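Local structure of WbbM protein (Klebsiella pneumoniae, 6U4B) at residues A[107-112]-A[215-220]; A[159-164]-A[206-211]; A[403-408]-A[556-561]. The protein acts as a bifunctional O-antigen polymerase, probably a glycosyltransferase, and forms a trimer. All blocks are in the same frame, centred on the assembly; numbering follows the deposited sequence.

Overall arrangement
From the N terminus, the chain first passes 107-112, in a loop after strand 97-102. Contact 1 closes when strand 216-219 returns to that loop. Contact 2 is nested inside it: 159-164, at the end of strand 152-159, meets 206-211 just before the chain reaches 215-220. Both contacts reach the same mixed beta-sheet in the DUF4422 region, and their centres lie about 23 Å apart. Contact 3 follows in series, within the glycosyl transferase family 8 range. It brings the end of strand 402-405 to strand 558-560 at a magnesium ion. Its centre is about 52 Å from that of contact 1, across the centre of the chain.

Contact 1: A[107-112]-A[215-220]; sequences LNFSEK and MFVMRK
L107 packs against M215 and V217, and F109 adds a second touch on V217. The side chain of L107 sets out toward strand 216-219 from its CB. CG lies beside the backbone N of L107 (chi1 -63°), and it reaches CG of M215 at 3.9 Å. There the leucine forks. CD1 goes to V217, where it lies 4.1 Å from CG2. CD2 turns to the end of the methionine and meets CE of M215 at 3.8 Å. That methyl is brought round by the bend in the last torsion of M215 (chi3 58°). The L107 and M215 side chains run past each other in opposite directions. The fork is met by M215, just before the strand, and by V217 on it.

CG2 of V217 is shared. It also sits 4.0 Å from CE2 of F109, at the edge of the ring and near its plane. F109 also touches M101 of strand 97-102 and L280 of strand 277-285. No hydrogen bond crosses between the two segments, and the touching residues are all buried.

The loop keeps its shape by its own polar bonds. OD1 of N108 accepts from the backbone N of S110 at 2.9 Å, an Asx turn, and is also bonded to OG of S110. ND2 of N108 bonds K112 O and Q281.

On the strand, F216 points away from the loop and meets the rings of F100 and F262. Strand 216-219 runs between strands 97-102 and 152-159, antiparallel to both. The contact is part of the apolar layer on one side of a mixed beta-sheet, where a loop packs on M215 and V217.

Contact 2: A[159-164]-A[206-211]; sequences SVTAAG and DASDGY
S159 and D209 face each other as an antiparallel, non-hydrogen-bonded pair, with their CA atoms 4.4 Å apart. The backbone bond of the contact lies next to this pair. The N of V160 donates to O of S208 at 3.0 Å, with an angle of 156° at the hydrogen. The same oxygen takes a CA-H...O contact from CA of S159 at 3.6 Å, and CG2 of V160 also comes close to it.

The bond and the CA-H...O contact belong to the antiparallel pairing of strands 152-159 and 209-210, a short pairing within the mixed beta-sheet of the DUF4422 region. G210 extends it by a backbone bond to W158. Past S159 the chain leaves the strand in a type I beta turn from T161 to G164.

The apolar touch is between CG2 of T161 and CB of S208, at 3.6 Å. V160 also touches N168 and H171 of helix 168-173.

Within 159-164, OG of S159 is bonded to OG1 of T161 at 2.7 Å and takes a weak bond from the backbone N of T161. OG of S159 is anti to its backbone N (chi1 171°), while OG1 of T161 sits between its N and carbonyl carbon (chi1 48°), which brings the two hydroxyls together.

Contact 3: A[403-408]-A[556-561]; sequences VFIDSD and PKMIHY. With MG (magnesium ion), chain C.
A magnesium ion is gripped from both segments: NE2 of H560 and OD2 of D406 each bind it at 2.1 Å. D408 completes the protein ligands with OD1 at 2.5 Å, while its OD2 lies at 2.7 Å, a longer and weaker approach. D406 and D408 form a DxD motif at the end of strand 402-405, as in metal-dependent GT-A glycosyltransferases, the fold of family 8. The histidine comes from strand 558-560. CG of H560, anti to the backbone N (chi1 -164°), carries the ring across to the aspartates.

The two carboxylates stand steeply to the imidazole, their planes 79° and 82° from that of the ring. Both bring an oxygen to the ring edge at NE2, where the metal sits between them. These close oxygens are fellow metal ligands of NE2 and not hydrogen-bond partners.

Second-shell partners probably orient the ligands. R389 makes a salt bridge to OD1 of D406. OD1 of N526 bonds ND1 of H560, which should fix the rotation of the ring.

Away from the metal, CD1 of I405 packs on CG of M558 at 3.9 Å. D408 leads into strand 409-411, which pairs antiparallel with 558-560. The tyrosine OH of Y561 bonds O of F575. At the backbone, N of Y561 donates to O of D408 at 2.9 Å, and CD1 of the Y561 ring lies 3.4 Å from that oxygen.

Contact 1: A[107-112]-A[215-220]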
ATOM      1  N   LEU A 107      20.961  38.161 -34.788  1.00 56.26           N
ATOM      2  CA  LEU A 107      21.140  39.392 -35.542  1.00 57.57           C
ATOM      3  C   LEU A 107      22.606  39.802 -35.521  1.00 60.81           C
ATOM      4  O   LEU A 107      23.301  39.619 -34.517  1.00 60.12           O
ATOM      5  CB  LEU A 107      20.280  40.516 -34.968  1.00 55.18           C
ATOM      6  CG  LEU A 107      18.761  40.339 -35.012  1.00 54.44           C
ATOM      7  CD1 LEU A 107      18.102  41.369 -34.109  1.00 43.75           C
ATOM      8  CD2 LEU A 107      18.245  40.461 -36.434  1.00 54.28           C
ATOM      9  N   ASN A 108      23.066  40.359 -36.637  1.00 55.20           N
ATOM     10  CA  ASN A 108      24.422  40.881 -36.752  1.00 56.40           C
ATOM     11  C   ASN A 108      24.412  42.333 -36.286  1.00 59.16           C
ATOM     12  O   ASN A 108      23.864  43.207 -36.964  1.00 65.07           O
ATOM     13  CB  ASN A 108      24.918  40.754 -38.189  1.00 59.12           C
ATOM     14  CG  ASN A 108      26.288  41.373 -38.401  1.00 70.03           C
ATOM     15  OD1 ASN A 108      26.970  41.762 -37.451  1.00 71.18           O
ATOM     16  ND2 ASN A 108      26.703  41.456 -39.659  1.00 71.91           N
ATOM     17  N   PHE A 109      25.016  42.586 -35.129  1.00 60.05           N
ATOM     18  CA  PHE A 109      25.088  43.926 -34.561  1.00 62.28           C
ATOM     19  C   PHE A 109      26.377  44.657 -34.913  1.00 66.49           C
ATOM     20  O   PHE A 109      26.555  45.802 -34.486  1.00 70.25           O
ATOM     21  CB  PHE A 109      24.944  43.860 -33.035  1.00 61.00           C
ATOM     22  CG  PHE A 109      23.677  43.205 -32.570  1.00 62.73           C
ATOM     23  CD1 PHE A 109      23.654  41.858 -32.246  1.00 50.79           C
ATOM     24  CD2 PHE A 109      22.506  43.936 -32.454  1.00 60.43           C
ATOM     25  CE1 PHE A 109      22.489  41.254 -31.816  1.00 62.34           C
ATOM     26  CE2 PHE A 109      21.337  43.338 -32.025  1.00 58.49           C
ATOM     27  CZ  PHE A 109      21.327  41.994 -31.705  1.00 61.27           C
ATOM     28  N   SER A 110      27.274  44.034 -35.675  1.00 68.72           N
ATOM     29  CA  SER A 110      28.578  44.623 -35.933  1.00 77.24           C
ATOM     30  C   SER A 110      28.495  45.677 -37.032  1.00 78.81           C
ATOM     31  O   SER A 110      27.514  45.766 -37.777  1.00 76.67           O
ATOM     32  CB  SER A 110      29.593  43.547 -36.322  1.00 84.58           C
ATOM     33  OG  SER A 110      29.437  43.163 -37.677  1.00 86.82           O
ATOM     34  N   GLU A 111      29.557  46.482 -37.128  1.00 82.07           N
ATOM     35  CA  GLU A 111      29.603  47.545 -38.130  1.00 82.78           C
ATOM     36  C   GLU A 111      29.551  46.981 -39.544  1.00 80.21           C
ATOM     37  O   GLU A 111      28.898  47.553 -40.424  1.00 81.23           O
ATOM     38  CB  GLU A 111      30.862  48.390 -37.937  1.00 93.50           C
ATOM     39  CG  GLU A 111      30.848  49.238 -36.678  1.00 98.34           C
ATOM     40  CD  GLU A 111      29.907  50.420 -36.789  1.00103.14           C
ATOM     41  OE1 GLU A 111      30.355  51.497 -37.236  1.00109.60           O
ATOM     42  OE2 GLU A 111      28.718  50.269 -36.440  1.00101.37           O
ATOM     43  N   LYS A 112      30.235  45.865 -39.784  1.00 80.38           N
ATOM     44  CA  LYS A 112      30.188  45.224 -41.092  1.00 81.22           C
ATOM     45  C   LYS A 112      28.828  44.564 -41.283  1.00 80.32           C
ATOM     46  O   LYS A 112      28.526  43.545 -40.653  1.00 78.70           O
ATOM     47  CB  LYS A 112      31.310  44.200 -41.236  1.00 82.86           C
ATOM     48  CG  LYS A 112      31.165  43.340 -42.481  1.00 83.96           C
ATOM     49  CD  LYS A 112      32.403  42.510 -42.764  1.00 90.08           C
ATOM     50  CE  LYS A 112      32.202  41.673 -44.017  1.00 91.84           C
ATOM     51  NZ  LYS A 112      33.470  41.085 -44.520  1.00 92.31           N
ATOM     52  N   MET A 215      12.055  38.358 -34.597  1.00 55.99           N
ATOM     53  CA  MET A 215      13.375  38.673 -34.076  1.00 54.41           C
ATOM     54  C   MET A 215      13.588  40.179 -34.186  1.00 55.93           C
ATOM     55  O   MET A 215      13.599  40.727 -35.293  1.00 60.78           O
ATOM     56  CB  MET A 215      14.442  37.904 -34.855  1.00 57.66           C
ATOM     57  CG  MET A 215      15.824  37.900 -34.237  1.00 56.65           C
ATOM     58  SD  MET A 215      16.835  36.566 -34.912  1.00 55.78           S
ATOM     59  CE  MET A 215      16.811  36.966 -36.658  1.00 63.20           C
ATOM     60  N   PHE A 216      13.738  40.845 -33.045  1.00 51.18           N
ATOM     61  CA  PHE A 216      13.876  42.295 -33.044  1.00 49.00           C
ATOM     62  C   PHE A 216      14.531  42.741 -31.746  1.00 50.05           C
ATOM     63  O   PHE A 216      14.623  41.982 -30.779  1.00 50.15           O
ATOM     64  CB  PHE A 216      12.518  42.993 -33.220  1.00 46.96           C
ATOM     65  CG  PHE A 216      11.498  42.624 -32.169  1.00 46.27           C
ATOM     66  CD1 PHE A 216      10.512  41.689 -32.438  1.00 42.81           C
ATOM     67  CD2 PHE A 216      11.521  43.218 -30.915  1.00 48.02           C
ATOM     68  CE1 PHE A 216       9.570  41.352 -31.477  1.00 44.06           C
ATOM     69  CE2 PHE A 216      10.587  42.886 -29.951  1.00 47.54           C
ATOM     70  CZ  PHE A 216       9.609  41.952 -30.232  1.00 45.12           C
ATOM     71  N   VAL A 217      14.989  43.990 -31.751  1.00 49.67           N
ATOM     72  CA  VAL A 217      15.364  44.721 -30.547  1.00 52.50           C
ATOM     73  C   VAL A 217      14.689  46.082 -30.629  1.00 60.46           C
ATOM     74  O   VAL A 217      14.840  46.790 -31.631  1.00 62.47           O
ATOM     75  CB  VAL A 217      16.891  44.889 -30.409  1.00 50.99           C
ATOM     76  CG1 VAL A 217      17.237  45.475 -29.044  1.00 54.81           C
ATOM     77  CG2 VAL A 217      17.612  43.565 -30.630  1.00 45.77           C
ATOM     78  N   MET A 218      13.936  46.448 -29.595  1.00 62.01           N
ATOM     79  CA  MET A 218      13.249  47.731 -29.610  1.00 64.11           C
ATOM     80  C   MET A 218      13.335  48.389 -28.241  1.00 63.46           C
ATOM     81  O   MET A 218      13.668  47.754 -27.236  1.00 63.16           O
ATOM     82  CB  MET A 218      11.787  47.593 -30.048  1.00 62.00           C
ATOM     83  CG  MET A 218      10.935  46.739 -29.141  1.00 58.51           C
ATOM     84  SD  MET A 218       9.221  46.705 -29.700  1.00 55.96           S
ATOM     85  CE  MET A 218       9.396  45.937 -31.307  1.00 53.83           C
ATOM     86  N   ARG A 219      13.030  49.686 -28.226  1.00 66.18           N
ATOM     87  CA  ARG A 219      13.115  50.484 -27.016  1.00 69.98           C
ATOM     88  C   ARG A 219      12.086  50.023 -25.991  1.00 66.80           C
ATOM     89  O   ARG A 219      11.012  49.518 -26.334  1.00 67.06           O
ATOM     90  CB  ARG A 219      12.910  51.965 -27.344  1.00 78.36           C
ATOM     91  CG  ARG A 219      13.237  52.909 -26.199  1.00 84.64           C
ATOM     92  CD  ARG A 219      14.439  53.778 -26.520  1.00 91.79           C
ATOM     93  NE  ARG A 219      14.111  54.834 -27.475  1.00 95.65           N
ATOM     94  CZ  ARG A 219      14.968  55.763 -27.883  1.00101.89           C
ATOM     95  NH1 ARG A 219      14.581  56.689 -28.752  1.00106.34           N
ATOM     96  NH2 ARG A 219      16.213  55.770 -27.425  1.00101.48           N
ATOM     97  N   LYS A 220      12.435  50.209 -24.715  1.00 64.69           N
ATOM     98  CA  LYS A 220      11.607  49.742 -23.606  1.00 65.83           C
ATOM     99  C   LYS A 220      10.168  50.238 -23.718  1.00 66.56           C
ATOM    100  O   LYS A 220       9.216  49.471 -23.531  1.00 66.36           O
ATOM    101  CB  LYS A 220      12.231  50.193 -22.285  1.00 69.81           C
ATOM    102  CG  LYS A 220      11.360  50.014 -21.054  1.00 73.40           C
ATOM    103  CD  LYS A 220      12.036  50.655 -19.850  1.00 78.90           C
ATOM    104  CE  LYS A 220      11.096  50.790 -18.665  1.00 81.34           C
ATOM    105  NZ  LYS A 220      11.693  51.629 -17.588  1.00 83.72           N
TER

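Contact 2: A[159-164]-A[206-211]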
ATOM      1  N   SER A 159      10.855  39.905 -49.584  1.00 63.39           N
ATOM      2  CA  SER A 159       9.918  40.195 -50.661  1.00 68.75           C
ATOM      3  C   SER A 159       9.047  38.980 -50.947  1.00 70.98           C
ATOM      4  O   SER A 159       9.559  37.879 -51.179  1.00 72.51           O
ATOM      5  CB  SER A 159      10.668  40.616 -51.926  1.00 73.35           C
ATOM      6  OG  SER A 159       9.788  40.711 -53.031  1.00 72.65           O
ATOM      7  N   VAL A 160       7.726  39.186 -50.933  1.00 71.49           N
ATOM      8  CA  VAL A 160       6.790  38.104 -51.228  1.00 72.94           C
ATOM      9  C   VAL A 160       6.553  37.918 -52.717  1.00 75.73           C
ATOM     10  O   VAL A 160       5.955  36.911 -53.116  1.00 77.35           O
ATOM     11  CB  VAL A 160       5.434  38.341 -50.535  1.00 71.00           C
ATOM     12  CG1 VAL A 160       5.610  38.381 -49.026  1.00 68.53           C
ATOM     13  CG2 VAL A 160       4.798  39.627 -51.038  1.00 70.52           C
ATOM     14  N   THR A 161       7.001  38.857 -53.554  1.00 78.16           N
ATOM     15  CA  THR A 161       6.786  38.714 -54.990  1.00 82.81           C
ATOM     16  C   THR A 161       7.667  37.626 -55.587  1.00 83.37           C
ATOM     17  O   THR A 161       7.277  36.987 -56.571  1.00 82.57           O
ATOM     18  CB  THR A 161       7.031  40.047 -55.701  1.00 84.92           C
ATOM     19  OG1 THR A 161       8.273  40.609 -55.259  1.00 86.57           O
ATOM     20  CG2 THR A 161       5.900  41.022 -55.407  1.00 82.17           C
ATOM     21  N   ALA A 162       8.851  37.399 -55.012  1.00 88.69           N
ATOM     22  CA  ALA A 162       9.700  36.311 -55.486  1.00 91.54           C
ATOM     23  C   ALA A 162       9.077  34.951 -55.201  1.00 89.84           C
ATOM     24  O   ALA A 162       9.243  34.017 -55.992  1.00 93.74           O
ATOM     25  CB  ALA A 162      11.086  36.406 -54.848  1.00 95.28           C
ATOM     26  N   ALA A 163       8.358  34.821 -54.088  1.00 80.98           N
ATOM     27  CA  ALA A 163       7.682  33.577 -53.750  1.00 76.42           C
ATOM     28  C   ALA A 163       6.403  33.361 -54.546  1.00 76.33           C
ATOM     29  O   ALA A 163       5.735  32.340 -54.349  1.00 75.00           O
ATOM     30  CB  ALA A 163       7.371  33.538 -52.251  1.00 68.07           C
ATOM     31  N   GLY A 164       6.044  34.289 -55.432  1.00 75.39           N
ATOM     32  CA  GLY A 164       4.871  34.156 -56.271  1.00 73.29           C
ATOM     33  C   GLY A 164       3.634  34.874 -55.776  1.00 67.10           C
ATOM     34  O   GLY A 164       2.586  34.774 -56.424  1.00 69.80           O
ATOM     35  N   ASP A 206      -1.366  45.610 -48.941  1.00 55.73           N
ATOM     36  CA  ASP A 206      -1.099  45.882 -50.348  1.00 57.74           C
ATOM     37  C   ASP A 206       0.387  45.948 -50.677  1.00 60.88           C
ATOM     38  O   ASP A 206       0.738  45.980 -51.861  1.00 63.83           O
ATOM     39  CB  ASP A 206      -1.764  47.192 -50.785  1.00 54.80           C
ATOM     40  CG  ASP A 206      -3.277  47.093 -50.837  1.00 72.41           C
ATOM     41  OD1 ASP A 206      -3.927  48.098 -51.197  1.00 70.29           O
ATOM     42  OD2 ASP A 206      -3.816  46.016 -50.503  1.00 70.29           O
ATOM     43  N   ALA A 207       1.258  45.975 -49.674  1.00 61.93           N
ATOM     44  CA  ALA A 207       2.689  46.023 -49.930  1.00 60.69           C
ATOM     45  C   ALA A 207       3.208  44.651 -50.351  1.00 63.99           C
ATOM     46  O   ALA A 207       2.596  43.612 -50.084  1.00 61.86           O
ATOM     47  CB  ALA A 207       3.447  46.511 -48.695  1.00 57.22           C
ATOM     48  N   SER A 208       4.361  44.658 -51.014  1.00 67.85           N
ATOM     49  CA  SER A 208       4.983  43.446 -51.525  1.00 69.53           C
ATOM     50  C   SER A 208       6.151  42.970 -50.666  1.00 68.20           C
ATOM     51  O   SER A 208       6.874  42.055 -51.076  1.00 66.20           O
ATOM     52  CB  SER A 208       5.451  43.666 -52.965  1.00 72.43           C
ATOM     53  OG  SER A 208       6.408  44.710 -53.035  1.00 76.29           O
ATOM     54  N   ASP A 209       6.353  43.560 -49.492  1.00 63.31           N
ATOM     55  CA  ASP A 209       7.465  43.173 -48.639  1.00 63.46           C
ATOM     56  C   ASP A 209       7.113  43.488 -47.193  1.00 60.57           C
ATOM     57  O   ASP A 209       6.130  44.173 -46.903  1.00 59.24           O
ATOM     58  CB  ASP A 209       8.765  43.870 -49.068  1.00 67.15           C
ATOM     59  CG  ASP A 209       8.678  45.387 -48.991  1.00 75.12           C
ATOM     60  OD1 ASP A 209       9.722  46.052 -49.163  1.00 80.47           O
ATOM     61  OD2 ASP A 209       7.575  45.917 -48.745  1.00 78.97           O
ATOM     62  N   GLY A 210       7.929  42.971 -46.286  1.00 59.12           N
ATOM     63  CA  GLY A 210       7.702  43.187 -44.871  1.00 60.94           C
ATOM     64  C   GLY A 210       8.653  42.346 -44.053  1.00 61.26           C
ATOM     65  O   GLY A 210       9.408  41.519 -44.576  1.00 60.18           O
ATOM     66  N   TYR A 211       8.602  42.573 -42.744  1.00 53.59           N
ATOM     67  CA  TYR A 211       9.468  41.871 -41.800  1.00 52.97           C
ATOM     68  C   TYR A 211       8.769  40.589 -41.369  1.00 55.73           C
ATOM     69  O   TYR A 211       7.918  40.599 -40.476  1.00 60.80           O
ATOM     70  CB  TYR A 211       9.794  42.758 -40.607  1.00 53.90           C
ATOM     71  CG  TYR A 211      10.400  44.092 -40.980  1.00 57.08           C
ATOM     72  CD1 TYR A 211       9.631  45.248 -40.982  1.00 57.68           C
ATOM     73  CD2 TYR A 211      11.740  44.196 -41.328  1.00 55.13           C
ATOM     74  CE1 TYR A 211      10.180  46.470 -41.320  1.00 56.22           C
ATOM     75  CE2 TYR A 211      12.300  45.414 -41.666  1.00 55.60           C
ATOM     76  CZ  TYR A 211      11.515  46.547 -41.662  1.00 58.13           C
ATOM     77  OH  TYR A 211      12.067  47.764 -41.999  1.00 63.23           O
TER

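Contact 3: A[403-408]-A[556-561]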
ATOM      1  N   VAL A 403      26.769  11.891  -6.766  1.00 34.21           N
ATOM      2  CA  VAL A 403      26.722  10.438  -6.637  1.00 35.82           C
ATOM      3  C   VAL A 403      26.005   9.865  -7.851  1.00 34.78           C
ATOM      4  O   VAL A 403      24.813  10.125  -8.055  1.00 37.72           O
ATOM      5  CB  VAL A 403      26.023  10.003  -5.339  1.00 41.39           C
ATOM      6  CG1 VAL A 403      25.994   8.487  -5.238  1.00 37.26           C
ATOM      7  CG2 VAL A 403      26.718  10.614  -4.134  1.00 46.75           C
ATOM      8  N   PHE A 404      26.727   9.092  -8.661  1.00 35.56           N
ATOM      9  CA  PHE A 404      26.093   8.323  -9.723  1.00 37.62           C
ATOM     10  C   PHE A 404      25.762   6.923  -9.227  1.00 37.29           C
ATOM     11  O   PHE A 404      26.516   6.330  -8.451  1.00 37.31           O
ATOM     12  CB  PHE A 404      26.983   8.217 -10.966  1.00 34.36           C
ATOM     13  CG  PHE A 404      26.459   7.243 -11.993  1.00 39.45           C
ATOM     14  CD1 PHE A 404      25.583   7.667 -12.977  1.00 42.02           C
ATOM     15  CD2 PHE A 404      26.812   5.897 -11.949  1.00 44.04           C
ATOM     16  CE1 PHE A 404      25.080   6.779 -13.904  1.00 43.70           C
ATOM     17  CE2 PHE A 404      26.302   5.002 -12.868  1.00 39.83           C
ATOM     18  CZ  PHE A 404      25.442   5.445 -13.850  1.00 41.82           C
ATOM     19  N   ILE A 405      24.642   6.387  -9.706  1.00 38.64           N
ATOM     20  CA  ILE A 405      24.253   5.023  -9.365  1.00 32.45           C
ATOM     21  C   ILE A 405      23.567   4.395 -10.570  1.00 30.35           C
ATOM     22  O   ILE A 405      22.763   5.040 -11.251  1.00 34.86           O
ATOM     23  CB  ILE A 405      23.360   4.996  -8.102  1.00 37.89           C
ATOM     24  CG1 ILE A 405      23.004   3.558  -7.709  1.00 39.23           C
ATOM     25  CG2 ILE A 405      22.105   5.849  -8.292  1.00 39.26           C
ATOM     26  CD1 ILE A 405      22.304   3.456  -6.369  1.00 41.43           C
ATOM     27  N   ASP A 406      23.906   3.134 -10.840  1.00 30.54           N
ATOM     28  CA  ASP A 406      23.250   2.381 -11.902  1.00 33.67           C
ATOM     29  C   ASP A 406      21.741   2.317 -11.674  1.00 38.42           C
ATOM     30  O   ASP A 406      21.257   2.329 -10.538  1.00 36.69           O
ATOM     31  CB  ASP A 406      23.815   0.962 -11.974  1.00 36.94           C
ATOM     32  CG  ASP A 406      24.963   0.834 -12.954  1.00 44.90           C
ATOM     33  OD1 ASP A 406      25.462   1.872 -13.441  1.00 45.94           O
ATOM     34  OD2 ASP A 406      25.362  -0.315 -13.244  1.00 49.75           O
ATOM     35  N   SER A 407      20.993   2.225 -12.773  1.00 37.03           N
ATOM     36  CA  SER A 407      19.540   2.190 -12.683  1.00 42.01           C
ATOM     37  C   SER A 407      19.010   0.835 -12.235  1.00 43.79           C
ATOM     38  O   SER A 407      17.897   0.771 -11.698  1.00 42.18           O
ATOM     39  CB  SER A 407      18.916   2.567 -14.028  1.00 40.30           C
ATOM     40  OG  SER A 407      19.100   1.539 -14.985  1.00 43.11           O
ATOM     41  N   ASP A 408      19.768  -0.241 -12.432  1.00 40.96           N
ATOM     42  CA  ASP A 408      19.324  -1.575 -12.023  1.00 42.95           C
ATOM     43  C   ASP A 408      19.733  -1.884 -10.586  1.00 41.14           C
ATOM     44  O   ASP A 408      20.293  -2.938 -10.280  1.00 41.46           O
ATOM     45  CB  ASP A 408      19.861  -2.623 -12.990  1.00 46.48           C
ATOM     46  CG  ASP A 408      21.371  -2.575 -13.125  1.00 48.28           C
ATOM     47  OD1 ASP A 408      21.984  -1.593 -12.656  1.00 47.33           O
ATOM     48  OD2 ASP A 408      21.944  -3.527 -13.696  1.00 51.05           O
ATOM     49  N   PRO A 556      23.288  -5.365   3.066  1.00 43.69           N
ATOM     50  CA  PRO A 556      23.676  -4.486   1.957  1.00 46.31           C
ATOM     51  C   PRO A 556      23.175  -3.070   2.168  1.00 45.24           C
ATOM     52  O   PRO A 556      22.133  -2.836   2.786  1.00 39.13           O
ATOM     53  CB  PRO A 556      23.007  -5.129   0.733  1.00 44.72           C
ATOM     54  CG  PRO A 556      22.581  -6.498   1.182  1.00 48.09           C
ATOM     55  CD  PRO A 556      22.302  -6.371   2.644  1.00 42.23           C
ATOM     56  N   LYS A 557      23.944  -2.113   1.649  1.00 41.39           N
ATOM     57  CA  LYS A 557      23.478  -0.737   1.569  1.00 43.51           C
ATOM     58  C   LYS A 557      22.995  -0.366   0.175  1.00 39.85           C
ATOM     59  O   LYS A 557      22.193   0.566   0.040  1.00 41.53           O
ATOM     60  CB  LYS A 557      24.581   0.224   2.024  1.00 44.90           C
ATOM     61  CG  LYS A 557      24.910   0.064   3.501  1.00 47.32           C
ATOM     62  CD  LYS A 557      25.816   1.160   4.026  1.00 49.31           C
ATOM     63  CE  LYS A 557      25.959   1.057   5.538  1.00 52.52           C
ATOM     64  NZ  LYS A 557      26.997   1.977   6.077  1.00 57.11           N
ATOM     65  N   MET A 558      23.452  -1.084  -0.850  1.00 42.58           N
ATOM     66  CA  MET A 558      22.889  -0.980  -2.190  1.00 42.05           C
ATOM     67  C   MET A 558      22.962  -2.356  -2.829  1.00 41.90           C
ATOM     68  O   MET A 558      24.000  -3.019  -2.758  1.00 38.59           O
ATOM     69  CB  MET A 558      23.632   0.059  -3.043  1.00 40.61           C
ATOM     70  CG  MET A 558      23.134   0.161  -4.484  1.00 36.99           C
ATOM     71  SD  MET A 558      23.887  -1.021  -5.630  1.00 43.60           S
ATOM     72  CE  MET A 558      25.290  -0.079  -6.235  1.00 45.27           C
ATOM     73  N   ILE A 559      21.866  -2.771  -3.452  1.00 37.33           N
ATOM     74  CA  ILE A 559      21.768  -4.061  -4.119  1.00 37.80           C
ATOM     75  C   ILE A 559      21.840  -3.817  -5.618  1.00 41.01           C
ATOM     76  O   ILE A 559      21.060  -3.030  -6.163  1.00 37.34           O
ATOM     77  CB  ILE A 559      20.473  -4.789  -3.734  1.00 41.16           C
ATOM     78  CG1 ILE A 559      20.448  -5.053  -2.229  1.00 40.32           C
ATOM     79  CG2 ILE A 559      20.330  -6.078  -4.526  1.00 42.98           C
ATOM     80  CD1 ILE A 559      19.083  -5.419  -1.686  1.00 42.18           C
ATOM     81  N   HIS A 560      22.777  -4.481  -6.286  1.00 38.40           N
ATOM     82  CA  HIS A 560      23.014  -4.289  -7.710  1.00 39.86           C
ATOM     83  C   HIS A 560      22.500  -5.516  -8.455  1.00 41.71           C
ATOM     84  O   HIS A 560      23.071  -6.605  -8.340  1.00 43.11           O
ATOM     85  CB  HIS A 560      24.499  -4.057  -7.986  1.00 46.54           C
ATOM     86  CG  HIS A 560      24.777  -3.479  -9.337  1.00 55.46           C
ATOM     87  ND1 HIS A 560      26.038  -3.090  -9.737  1.00 57.95           N
ATOM     88  CD2 HIS A 560      23.955  -3.219 -10.382  1.00 55.95           C
ATOM     89  CE1 HIS A 560      25.981  -2.616 -10.968  1.00 58.76           C
ATOM     90  NE2 HIS A 560      24.729  -2.683 -11.382  1.00 60.19           N
ATOM     91  N   TYR A 561      21.430  -5.336  -9.231  1.00 43.64           N
ATOM     92  CA  TYR A 561      20.894  -6.433 -10.025  1.00 48.91           C
ATOM     93  C   TYR A 561      21.610  -6.530 -11.364  1.00 56.27           C
ATOM     94  O   TYR A 561      20.971  -6.633 -12.416  1.00 56.71           O
ATOM     95  CB  TYR A 561      19.392  -6.267 -10.227  1.00 48.06           C
ATOM     96  CG  TYR A 561      18.637  -6.196  -8.927  1.00 46.64           C
ATOM     97  CD1 TYR A 561      18.307  -4.973  -8.364  1.00 42.67           C
ATOM     98  CD2 TYR A 561      18.287  -7.351  -8.240  1.00 44.34           C
ATOM     99  CE1 TYR A 561      17.630  -4.901  -7.166  1.00 38.74           C
ATOM    100  CE2 TYR A 561      17.607  -7.290  -7.042  1.00 45.05           C
ATOM    101  CZ  TYR A 561      17.282  -6.061  -6.511  1.00 44.00           C
ATOM    102  OH  TYR A 561      16.607  -5.989  -5.318  1.00 41.76           O
TER
HETATM  103 MG    MG C 602      24.301  -2.177 -13.332  1.00 35.94          MG